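Local structure of putative aminooxidase (2BA9) at residues 8-14 and 32-37; 248-253 and 395-400; 284-290 and 357-363. The protein is an FAD-binding fatty acid isomerase that probably shifts a double bond of linoleic acid to give conjugated linoleic acid. All blocks are in the same frame, centred on the assembly; numbering follows the deposited sequence.

Contact 1 (8-14 and 32-37). With FAD (flavin-adenine dinucleotide), chain D.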
loop_
_atom_site.group_PDB
_atom_site.type_symbol
_atom_site.label_atom_id
_atom_site.label_comp_id
_atom_site.label_asym_id
_atom_site.label_seq_id
_atom_site.Cartn_x
_atom_site.Cartn_y
_atom_site.Cartn_z
ATOM N N ARG A 8 -10.893 25.735 8.832
ATOM C CA ARG A 8 -10.548 24.712 9.794
ATOM C C ARG A 8 -10.693 23.386 9.098
ATOM O O ARG A 8 -11.788 23.005 8.713
ATOM C CB ARG A 8 -11.486 24.753 10.992
ATOM C CG ARG A 8 -11.374 26.003 11.816
ATOM C CD ARG A 8 -12.591 26.164 12.704
ATOM N NE ARG A 8 -13.796 26.442 11.923
ATOM C CZ ARG A 8 -15.038 26.307 12.381
ATOM N NH1 ARG A 8 -15.265 25.914 13.631
ATOM N NH2 ARG A 8 -16.069 26.582 11.590
ATOM N N ILE A 9 -9.577 22.683 8.947
ATOM C CA ILE A 9 -9.532 21.453 8.185
ATOM C C ILE A 9 -9.245 20.282 9.119
ATOM O O ILE A 9 -8.282 20.309 9.889
ATOM C CB ILE A 9 -8.456 21.530 7.096
ATOM C CG1 ILE A 9 -8.759 22.690 6.132
ATOM C CG2 ILE A 9 -8.369 20.206 6.365
ATOM C CD1 ILE A 9 -7.584 23.109 5.271
ATOM N N ALA A 10 -10.101 19.268 9.061
ATOM C CA ALA A 10 -9.946 18.063 9.876
ATOM C C ALA A 10 -9.454 16.958 8.966
ATOM O O ALA A 10 -10.127 16.602 7.994
ATOM C CB ALA A 10 -11.263 17.676 10.533
ATOM N N ILE A 11 -8.264 16.446 9.262
ATOM C CA ILE A 11 -7.685 15.326 8.526
ATOM C C ILE A 11 -7.882 14.046 9.335
ATOM O O ILE A 11 -7.404 13.947 10.476
ATOM C CB ILE A 11 -6.167 15.566 8.232
ATOM C CG1 ILE A 11 -5.991 16.789 7.300
ATOM C CG2 ILE A 11 -5.535 14.318 7.621
ATOM C CD1 ILE A 11 -4.704 17.604 7.518
ATOM N N ILE A 12 -8.593 13.063 8.772
ATOM C CA ILE A 12 -8.763 11.775 9.495
ATOM C C ILE A 12 -7.726 10.747 9.037
ATOM O O ILE A 12 -7.610 10.475 7.838
ATOM C CB ILE A 12 -10.221 11.205 9.325
ATOM C CG1 ILE A 12 -11.247 12.305 9.518
ATOM C CG2 ILE A 12 -10.422 10.116 10.332
ATOM C CD1 ILE A 12 -11.371 12.897 10.964
ATOM N N GLY A 13 -7.005 10.186 10.011
ATOM C CA GLY A 13 -5.912 9.239 9.775
ATOM C C GLY A 13 -4.563 9.935 9.831
ATOM O O GLY A 13 -4.351 10.912 9.116
ATOM N N ALA A 14 -3.657 9.429 10.671
ATOM C CA ALA A 14 -2.249 9.889 10.706
ATOM C C ALA A 14 -1.254 8.834 10.211
ATOM O O ALA A 14 -0.195 8.618 10.816
ATOM C CB ALA A 14 -1.867 10.356 12.084
ATOM N N ASP A 32 -4.588 26.061 9.871
ATOM C CA ASP A 32 -5.618 25.626 10.815
ATOM C C ASP A 32 -6.107 24.239 10.408
ATOM O O ASP A 32 -7.251 24.042 10.027
ATOM C CB ASP A 32 -6.763 26.641 10.846
ATOM C CG ASP A 32 -7.732 26.410 11.980
ATOM O OD1 ASP A 32 -7.678 25.348 12.651
ATOM O OD2 ASP A 32 -8.563 27.315 12.201
ATOM N N TYR A 33 -5.209 23.271 10.497
ATOM C CA TYR A 33 -5.554 21.893 10.233
ATOM C C TYR A 33 -5.388 21.106 11.524
ATOM O O TYR A 33 -4.612 21.489 12.404
ATOM C CB TYR A 33 -4.687 21.307 9.105
ATOM C CG TYR A 33 -3.220 21.196 9.454
ATOM C CD1 TYR A 33 -2.717 20.073 10.123
ATOM C CD2 TYR A 33 -2.333 22.221 9.130
ATOM C CE1 TYR A 33 -1.370 19.983 10.454
ATOM C CE2 TYR A 33 -0.995 22.137 9.454
ATOM C CZ TYR A 33 -0.519 21.018 10.118
ATOM O OH TYR A 33 0.818 20.953 10.433
ATOM N N THR A 34 -6.145 20.021 11.638
ATOM C CA THR A 34 -6.027 19.085 12.750
ATOM C C THR A 34 -6.059 17.682 12.169
ATOM O O THR A 34 -6.936 17.373 11.355
ATOM C CB THR A 34 -7.201 19.243 13.761
ATOM O OG1 THR A 34 -7.150 20.547 14.356
ATOM C CG2 THR A 34 -7.128 18.198 14.881
ATOM N N ILE A 35 -5.091 16.851 12.562
ATOM C CA ILE A 35 -5.060 15.451 12.160
ATOM C C ILE A 35 -5.558 14.559 13.293
ATOM O O ILE A 35 -5.046 14.610 14.415
ATOM C CB ILE A 35 -3.655 14.976 11.748
ATOM C CG1 ILE A 35 -3.074 15.839 10.626
ATOM C CG2 ILE A 35 -3.716 13.511 11.282
ATOM C CD1 ILE A 35 -1.525 15.764 10.533
ATOM N N LEU A 36 -6.548 13.725 12.996
ATOM C CA LEU A 36 -7.171 12.871 14.014
ATOM C C LEU A 36 -6.859 11.386 13.779
ATOM O O LEU A 36 -7.281 10.800 12.769
ATOM C CB LEU A 36 -8.683 13.098 14.041
ATOM C CG LEU A 36 -9.158 14.520 14.300
ATOM C CD1 LEU A 36 -10.654 14.616 14.056
ATOM C CD2 LEU A 36 -8.805 14.958 15.708
ATOM N N GLU A 37 -6.125 10.796 14.730
ATOM C CA GLU A 37 -5.651 9.413 14.660
ATOM C C GLU A 37 -6.273 8.566 15.752
ATOM O O GLU A 37 -6.257 8.945 16.924
ATOM C CB GLU A 37 -4.130 9.372 14.806
ATOM C CG GLU A 37 -3.528 8.000 14.991
ATOM C CD GLU A 37 -3.816 7.022 13.857
ATOM O OE1 GLU A 37 -3.733 7.389 12.665
ATOM O OE2 GLU A 37 -4.085 5.849 14.168
HETATM P PA FAD D . -2.524 3.623 6.455
HETATM O O1A FAD D . -1.040 3.436 6.344
HETATM O O2A FAD D . -3.355 2.373 6.658
HETATM O O5B FAD D . -2.824 4.571 7.711
HETATM C C5B FAD D . -4.167 4.918 7.956
HETATM C C4B FAD D . -4.287 5.609 9.298
HETATM O O4B FAD D . -5.636 5.979 9.501
HETATM C C3B FAD D . -3.850 4.702 10.450
HETATM O O3B FAD D . -2.884 5.359 11.239
HETATM C C2B FAD D . -5.137 4.417 11.187
HETATM O O2B FAD D . -4.936 4.123 12.570
HETATM C C1B FAD D . -5.975 5.658 10.831
HETATM N N9A FAD D . -7.412 5.370 10.995
HETATM C C8A FAD D . -8.130 4.334 10.436
HETATM N N7A FAD D . -9.422 4.417 10.863
HETATM C C5A FAD D . -9.534 5.496 11.686
HETATM C C6A FAD D . -10.606 6.049 12.416
HETATM N N6A FAD D . -11.891 5.721 12.065
HETATM N N1A FAD D . -10.384 7.204 13.159
HETATM C C2A FAD D . -9.123 7.777 13.242
HETATM N N3A FAD D . -8.075 7.220 12.522
HETATM C C4A FAD D . -8.266 6.095 11.778
HETATM N N1 FAD D . 4.278 0.638 0.669
HETATM C C2 FAD D . 5.311 0.966 -0.185
HETATM O O2 FAD D . 5.347 2.081 -0.705
HETATM N N3 FAD D . 6.285 0.030 -0.476
HETATM C C4 FAD D . 6.244 -1.218 0.109
HETATM O O4 FAD D . 7.145 -2.029 -0.159
HETATM C C4X FAD D . 5.206 -1.548 0.986
HETATM N N5 FAD D . 5.120 -2.798 1.573
HETATM C C5X FAD D . 4.195 -3.077 2.561
HETATM C C6 FAD D . 4.222 -4.295 3.236
HETATM C C7 FAD D . 3.307 -4.545 4.256
HETATM C C7M FAD D . 3.377 -5.864 4.973
HETATM C C8 FAD D . 2.359 -3.582 4.590
HETATM C C8M FAD D . 1.351 -3.804 5.676
HETATM C C9 FAD D . 2.336 -2.370 3.906
HETATM C C9A FAD D . 3.243 -2.104 2.879
HETATM N N10 FAD D . 3.225 -0.895 2.160
HETATM C C10 FAD D . 4.235 -0.594 1.274
HETATM C "C1'" FAD D . 1.981 -0.077 2.067
HETATM C "C2'" FAD D . 2.072 1.196 2.901
HETATM O "O2'" FAD D . 2.542 0.938 4.219
HETATM C "C3'" FAD D . 0.687 1.824 2.924
HETATM O "O3'" FAD D . 0.194 1.931 1.586
HETATM C "C4'" FAD D . 0.717 3.182 3.606
HETATM O "O4'" FAD D . 0.939 3.052 5.006
HETATM C "C5'" FAD D . -0.592 3.899 3.309
HETATM O "O5'" FAD D . -0.738 5.006 4.154
HETATM P P FAD D . -2.213 5.601 4.461
HETATM O O1P FAD D . -2.124 6.752 5.445
HETATM O O2P FAD D . -2.821 6.006 3.163
HETATM O O3P FAD D . -3.043 4.417 5.159
HETATM O O HOH W 1 -8.516 22.013 12.632
#

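Contact 2 (248-253 and 395-400)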
loop_
_atom_site.group_PDB
_atom_site.type_symbol
_atom_site.label_atom_id
_atom_site.label_comp_id
_atom_site.label_asym_id
_atom_site.label_seq_id
_atom_site.Cartn_x
_atom_site.Cartn_y
_atom_site.Cartn_z
ATOM N N ASP A 248 -14.618 23.202 9.115
ATOM C CA ASP A 248 -15.132 23.726 7.850
ATOM C C ASP A 248 -14.988 22.696 6.747
ATOM O O ASP A 248 -15.857 22.575 5.888
ATOM C CB ASP A 248 -14.371 24.990 7.460
ATOM C CG ASP A 248 -14.610 26.121 8.419
ATOM O OD1 ASP A 248 -15.780 26.451 8.655
ATOM O OD2 ASP A 248 -13.638 26.684 8.944
ATOM N N VAL A 249 -13.879 21.960 6.785
ATOM C CA VAL A 249 -13.532 20.999 5.738
ATOM C C VAL A 249 -13.088 19.659 6.355
ATOM O O VAL A 249 -12.449 19.618 7.417
ATOM C CB VAL A 249 -12.420 21.569 4.838
ATOM C CG1 VAL A 249 -12.134 20.649 3.665
ATOM C CG2 VAL A 249 -12.798 22.942 4.354
ATOM N N LEU A 250 -13.477 18.571 5.691
ATOM C CA LEU A 250 -13.102 17.218 6.079
ATOM C C LEU A 250 -12.253 16.553 5.001
ATOM O O LEU A 250 -12.625 16.557 3.835
ATOM C CB LEU A 250 -14.365 16.380 6.295
ATOM C CG LEU A 250 -14.173 14.966 6.847
ATOM C CD1 LEU A 250 -13.493 15.015 8.214
ATOM C CD2 LEU A 250 -15.527 14.241 6.923
ATOM N N VAL A 251 -11.125 15.964 5.403
ATOM C CA VAL A 251 -10.243 15.242 4.489
ATOM C C VAL A 251 -10.015 13.819 5.009
ATOM O O VAL A 251 -9.449 13.623 6.087
ATOM C CB VAL A 251 -8.902 15.990 4.271
ATOM C CG1 VAL A 251 -7.981 15.208 3.337
ATOM C CG2 VAL A 251 -9.182 17.371 3.702
ATOM N N LEU A 252 -10.487 12.842 4.232
ATOM C CA LEU A 252 -10.499 11.443 4.626
ATOM C C LEU A 252 -9.326 10.721 4.026
ATOM O O LEU A 252 -9.217 10.647 2.806
ATOM C CB LEU A 252 -11.776 10.760 4.118
ATOM C CG LEU A 252 -13.129 11.298 4.587
ATOM C CD1 LEU A 252 -14.260 10.580 3.841
ATOM C CD2 LEU A 252 -13.291 11.147 6.091
ATOM N N THR A 253 -8.461 10.174 4.879
ATOM C CA THR A 253 -7.388 9.272 4.446
ATOM C C THR A 253 -7.591 7.877 5.058
ATOM O O THR A 253 -6.664 7.066 5.095
ATOM C CB THR A 253 -5.967 9.811 4.829
ATOM O OG1 THR A 253 -5.775 9.723 6.249
ATOM C CG2 THR A 253 -5.782 11.236 4.363
ATOM N N ASN A 395 -18.067 19.817 1.661
ATOM C CA ASN A 395 -16.743 20.093 2.217
ATOM C C ASN A 395 -15.974 18.849 2.647
ATOM O O ASN A 395 -15.148 18.903 3.561
ATOM C CB ASN A 395 -16.872 21.069 3.384
ATOM C CG ASN A 395 -17.659 22.299 3.017
ATOM O OD1 ASN A 395 -17.451 22.876 1.951
ATOM N ND2 ASN A 395 -18.565 22.714 3.887
ATOM N N THR A 396 -16.251 17.739 1.965
ATOM C CA THR A 396 -15.598 16.473 2.231
ATOM C C THR A 396 -14.746 16.113 1.033
ATOM O O THR A 396 -15.234 16.137 -0.101
ATOM C CB THR A 396 -16.618 15.358 2.446
ATOM O OG1 THR A 396 -17.520 15.738 3.492
ATOM C CG2 THR A 396 -15.914 14.055 2.813
ATOM N N PHE A 397 -13.481 15.780 1.293
ATOM C CA PHE A 397 -12.554 15.345 0.259
ATOM C C PHE A 397 -12.087 13.921 0.552
ATOM O O PHE A 397 -12.031 13.497 1.708
ATOM C CB PHE A 397 -11.382 16.314 0.145
ATOM C CG PHE A 397 -11.786 17.690 -0.306
ATOM C CD1 PHE A 397 -11.795 18.018 -1.659
ATOM C CD2 PHE A 397 -12.174 18.658 0.622
ATOM C CE1 PHE A 397 -12.155 19.277 -2.074
ATOM C CE2 PHE A 397 -12.556 19.923 0.206
ATOM C CZ PHE A 397 -12.545 20.235 -1.143
ATOM N N TYR A 398 -11.785 13.193 -0.520
ATOM C CA TYR A 398 -11.492 11.758 -0.478
ATOM C C TYR A 398 -10.062 11.493 -0.924
ATOM O O TYR A 398 -9.652 11.951 -1.994
ATOM C CB TYR A 398 -12.484 11.010 -1.379
ATOM C CG TYR A 398 -13.934 11.373 -1.076
ATOM C CD1 TYR A 398 -14.561 10.921 0.086
ATOM C CD2 TYR A 398 -14.665 12.184 -1.937
ATOM C CE1 TYR A 398 -15.880 11.272 0.378
ATOM C CE2 TYR A 398 -15.983 12.533 -1.648
ATOM C CZ TYR A 398 -16.581 12.072 -0.490
ATOM O OH TYR A 398 -17.882 12.404 -0.220
ATOM N N ALA A 399 -9.315 10.761 -0.091
ATOM C CA ALA A 399 -7.904 10.477 -0.327
ATOM C C ALA A 399 -7.464 9.108 0.247
ATOM O O ALA A 399 -8.278 8.231 0.489
ATOM C CB ALA A 399 -7.058 11.600 0.233
ATOM N N GLY A 400 -6.162 8.915 0.431
ATOM C CA GLY A 400 -5.660 7.643 0.944
ATOM C C GLY A 400 -5.595 6.567 -0.119
ATOM O O GLY A 400 -5.703 6.841 -1.315
#

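Contact 3 (284-290 and 357-363)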
loop_
_atom_site.group_PDB
_atom_site.type_symbol
_atom_site.label_atom_id
_atom_site.label_comp_id
_atom_site.label_asym_id
_atom_site.label_seq_id
_atom_site.Cartn_x
_atom_site.Cartn_y
_atom_site.Cartn_z
ATOM N N ASP A 284 3.811 -12.222 9.945
ATOM C CA ASP A 284 4.229 -12.839 11.185
ATOM C C ASP A 284 5.701 -12.546 11.362
ATOM O O ASP A 284 6.493 -12.802 10.453
ATOM C CB ASP A 284 4.015 -14.349 11.140
ATOM C CG ASP A 284 2.574 -14.737 11.243
ATOM O OD1 ASP A 284 2.183 -15.196 12.332
ATOM O OD2 ASP A 284 1.840 -14.615 10.240
ATOM N N ALA A 285 6.053 -12.006 12.526
ATOM C CA ALA A 285 7.447 -11.738 12.887
ATOM C C ALA A 285 7.970 -12.947 13.637
ATOM O O ALA A 285 7.435 -13.294 14.684
ATOM C CB ALA A 285 7.573 -10.451 13.742
ATOM N N CYS A 286 9.008 -13.578 13.082
ATOM C CA CYS A 286 9.479 -14.896 13.517
ATOM C C CYS A 286 10.920 -14.896 14.022
ATOM O O CYS A 286 11.768 -14.253 13.445
ATOM C CB CYS A 286 9.381 -15.892 12.356
ATOM S SG CYS A 286 7.727 -16.119 11.667
ATOM N N LEU A 287 11.162 -15.598 15.122
ATOM C CA LEU A 287 12.485 -16.085 15.472
ATOM C C LEU A 287 12.596 -17.434 14.786
ATOM O O LEU A 287 11.689 -18.251 14.877
ATOM C CB LEU A 287 12.650 -16.232 16.990
ATOM C CG LEU A 287 12.461 -14.935 17.777
ATOM C CD1 LEU A 287 12.709 -15.126 19.295
ATOM C CD2 LEU A 287 13.362 -13.870 17.208
ATOM N N VAL A 288 13.699 -17.651 14.079
ATOM C CA VAL A 288 13.887 -18.872 13.310
ATOM C C VAL A 288 15.110 -19.641 13.836
ATOM O O VAL A 288 16.065 -19.047 14.348
ATOM C CB VAL A 288 14.000 -18.572 11.752
ATOM C CG1 VAL A 288 12.728 -17.893 11.218
ATOM C CG2 VAL A 288 15.209 -17.723 11.411
ATOM N N LYS A 289 15.050 -20.965 13.766
ATOM C CA LYS A 289 16.280 -21.760 13.805
ATOM C C LYS A 289 16.660 -22.006 12.345
ATOM O O LYS A 289 15.783 -22.074 11.458
ATOM C CB LYS A 289 16.148 -23.063 14.619
ATOM C CG LYS A 289 14.788 -23.775 14.538
ATOM C CD LYS A 289 14.777 -25.056 15.370
ATOM C CE LYS A 289 13.368 -25.638 15.470
ATOM N NZ LYS A 289 12.505 -24.914 16.468
ATOM N N GLU A 290 17.956 -22.099 12.083
ATOM C CA GLU A 290 18.482 -22.073 10.715
ATOM C C GLU A 290 18.117 -20.728 10.076
ATOM O O GLU A 290 17.143 -20.612 9.321
ATOM C CB GLU A 290 17.989 -23.273 9.882
ATOM C CG GLU A 290 18.853 -24.538 9.934
ATOM C CD GLU A 290 19.445 -24.856 11.314
ATOM O OE1 GLU A 290 20.581 -24.398 11.592
ATOM O OE2 GLU A 290 18.798 -25.581 12.107
ATOM N N HIS A 357 13.949 -23.211 7.267
ATOM C CA HIS A 357 14.131 -22.114 8.209
ATOM C C HIS A 357 13.043 -22.223 9.279
ATOM O O HIS A 357 12.172 -21.361 9.376
ATOM C CB HIS A 357 14.064 -20.775 7.469
ATOM C CG HIS A 357 14.981 -20.686 6.287
ATOM N ND1 HIS A 357 16.356 -20.746 6.402
ATOM C CD2 HIS A 357 14.718 -20.541 4.964
ATOM C CE1 HIS A 357 16.896 -20.647 5.200
ATOM N NE2 HIS A 357 15.925 -20.517 4.311
ATOM N N PRO A 358 13.058 -23.330 10.050
ATOM C CA PRO A 358 11.940 -23.574 10.967
ATOM C C PRO A 358 11.740 -22.523 12.089
ATOM O O PRO A 358 12.710 -22.008 12.652
ATOM C CB PRO A 358 12.231 -24.968 11.530
ATOM C CG PRO A 358 13.647 -25.278 11.185
ATOM C CD PRO A 358 14.040 -24.427 10.042
ATOM N N VAL A 359 10.474 -22.226 12.388
ATOM C CA VAL A 359 10.113 -21.182 13.338
ATOM C C VAL A 359 10.244 -21.717 14.765
ATOM O O VAL A 359 9.724 -22.784 15.090
ATOM C CB VAL A 359 8.661 -20.650 13.072
ATOM C CG1 VAL A 359 8.244 -19.567 14.090
ATOM C CG2 VAL A 359 8.537 -20.102 11.654
ATOM N N GLU A 360 10.963 -20.995 15.613
ATOM C CA GLU A 360 10.943 -21.273 17.042
ATOM C C GLU A 360 9.843 -20.495 17.732
ATOM O O GLU A 360 9.275 -20.972 18.707
ATOM C CB GLU A 360 12.270 -20.895 17.689
ATOM C CG GLU A 360 13.437 -21.647 17.091
ATOM C CD GLU A 360 14.778 -21.189 17.632
ATOM O OE1 GLU A 360 14.941 -19.974 17.913
ATOM O OE2 GLU A 360 15.671 -22.056 17.768
ATOM N N LYS A 361 9.586 -19.281 17.248
ATOM C CA LYS A 361 8.620 -18.398 17.864
ATOM C C LYS A 361 8.084 -17.361 16.889
ATOM O O LYS A 361 8.828 -16.852 16.084
ATOM C CB LYS A 361 9.288 -17.672 19.022
ATOM C CG LYS A 361 8.317 -17.147 20.045
ATOM C CD LYS A 361 7.814 -18.241 20.977
ATOM C CE LYS A 361 8.883 -18.682 21.995
ATOM N NZ LYS A 361 9.833 -17.629 22.392
ATOM N N ILE A 362 6.786 -17.055 17.001
ATOM C CA ILE A 362 6.169 -15.876 16.378
ATOM C C ILE A 362 5.873 -14.885 17.503
ATOM O O ILE A 362 5.001 -15.139 18.364
ATOM C CB ILE A 362 4.833 -16.185 15.644
ATOM C CG1 ILE A 362 5.016 -17.234 14.538
ATOM C CG2 ILE A 362 4.281 -14.923 15.020
ATOM C CD1 ILE A 362 3.724 -17.964 14.163
ATOM N N ILE A 363 6.601 -13.771 17.514
ATOM C CA ILE A 363 6.481 -12.785 18.597
ATOM C C ILE A 363 5.420 -11.719 18.288
ATOM O O ILE A 363 4.910 -11.080 19.202
ATOM C CB ILE A 363 7.855 -12.109 18.954
ATOM C CG1 ILE A 363 8.343 -11.188 17.826
ATOM C CG2 ILE A 363 8.924 -13.188 19.293
ATOM C CD1 ILE A 363 9.369 -10.126 18.266
#

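Contact 1 (8-14 and 32-37)
Ile11 and Ile35 pair at the apolar centre, CB of Ile11 lying 3.9 Å from CG1 of Ile35; on the same face Ile11 CD1 reaches Tyr33 CB at 4.0 Å, and Leu25 of helix 16-28 touches Ile11. On the other face Ile12 CD1 meets Leu36 CD1 at 3.6 Å. Parallel strands 9-12 and 33-36 are laced by Ile9 N to Asp32 O (2.9 Å), Thr34 N to Ile9 O (2.8 Å), Ile11 N to Thr34 O (2.6 Å), Leu36 N to Ile11 O (2.7 Å) and Gly13 N to Leu36 O (2.8 Å). At the C-terminal edge Glu37 OE1 accepts from Ala14 N (2.9 Å) and from FAD O3B (2.6 Å), while Glu37 OE2 accepts from FAD O2B (2.5 Å). Gly13 CA lies 3.3 Å from FAD O4B, where a CB would clash. This is the dinucleotide-binding beta-alpha-beta unit of a Rossmann-type fold: a glycine turn admits the adenosine ribose, and one carboxylate fixes both its hydroxyls and the turn.

Contact 2 (248-253 and 395-400)
Phe397, with chi1 near -64° (m), lies along its own strand beside Val249 and Val251. Val249, in the t rotamer, brings CG1 to 3.6 Å from Phe397 CE2, at the ring edge; Val251, also t, sets CG2 4.3 Å from Phe397 CB. Phe422 and Phe423 of helix 408-423 meet the same ring, so this face of the sheet is closed by the C-terminal helix. On the opposite face Leu252 (m, t) brings CD1 against two neighbours, 4.0 Å from Thr396 CG2 and 3.8 Å from Tyr398 CD1, while Leu250 (t, p) turns CD2 to 4.1 Å from Thr396 CG2. Phe259 of helix 256-259 touches both leucines. Tyr398, an m rotamer, carries its hydroxyl out to Glu269 and meets Phe273 edge-to-face. Beneath these side chains the parallel strands 249-252 and 396-398 are joined by Leu250 N to Asn395 O (2.7 Å), Phe397 N to Leu250 O (2.8 Å) and Leu252 N to Phe397 O (3.0 Å); a weak bond from Ala399 N to Leu252 O (2.9 Å) ends the ladder. Asn395 has positive phi, and its CB lies 3.1 Å from Asp248 O. Past the strands Thr253, in the p rotamer, bonds through its hydroxyl to Ile12 O, and Gly400, also at positive phi, touches FAD; a CB there would clash with Thr253 O. The chemistry thus divides along the strands: an apolar, helix-covered body in the FAD-binding sheet, and a C-terminal end where Gly400, without a side chain, lets the chain pass close to Thr253 and the cofactor.

Contact 3 (284-290 and 357-363)
Leu287 is gripped through both its backbone polar atoms. Its N donates to Lys361 O (2.8 Å), and Leu287 O accepts from Glu360 N (2.9 Å) and, weakly, from Lys361 N (3.3 Å). With Glu360 and Lys361 both facing Leu287, this is a classic beta bulge, and the antiparallel register slips by one residue before Val288 pairs with Val359. Lys289 N to Pro358 O (2.8 Å) and Ile363 N to Ala285 O (3.0 Å) continue the ladder on either side of the bulge. Beyond the strands His357 ND1 donates to Glu290 O (3.0 Å), tying a side chain to the loop that follows strand 277-288. Lys289 NZ and Glu360 OE2, 4.5 Å apart, are too distant for a salt bridge.

Packing spreads over two faces. Cys286 SG lies 4.1 Å from both Val359 CG2 and Ile362 CG1, on the face where Leu349 and Arg345 of helix 341-355 touch Val359 and Ile362. On the other face Leu287 CG meets Ile363 CG2 at 4.2 Å, next to Tyr51 of strand 50-51. The methylenes of Lys289 lie along the proline, its CG 3.8 Å from Pro358 CG. Backbone bonding therefore carries most of the polar cohesion at this edge of the mixed sheet, and the bulge absorbs the corner at Glu360 without breaking the join.

How the contacts relate
From the N terminus, contact 1 comes first, closing a short loop that is mostly helix 16-28. Contact 2 follows in series and closes a much longer one, of 141 residues, within which contact 3 closes its own loop of 66. Contacts 1 and 2 touch through strands 9-12 and 249-252, with Ala10 O 2.8 Å from Val251 N, so together they build the four-stranded parallel sheet in the order 33-36, 9-12, 249-252, 396-398. Contact 3 joins strands 277-288 and 359-373 of the mixed sheet, its centre about 41 Å from that of contact 2. The chain thus leaves the FAD-binding sheet, forms strands of the second sheet, and returns for strand 396-398.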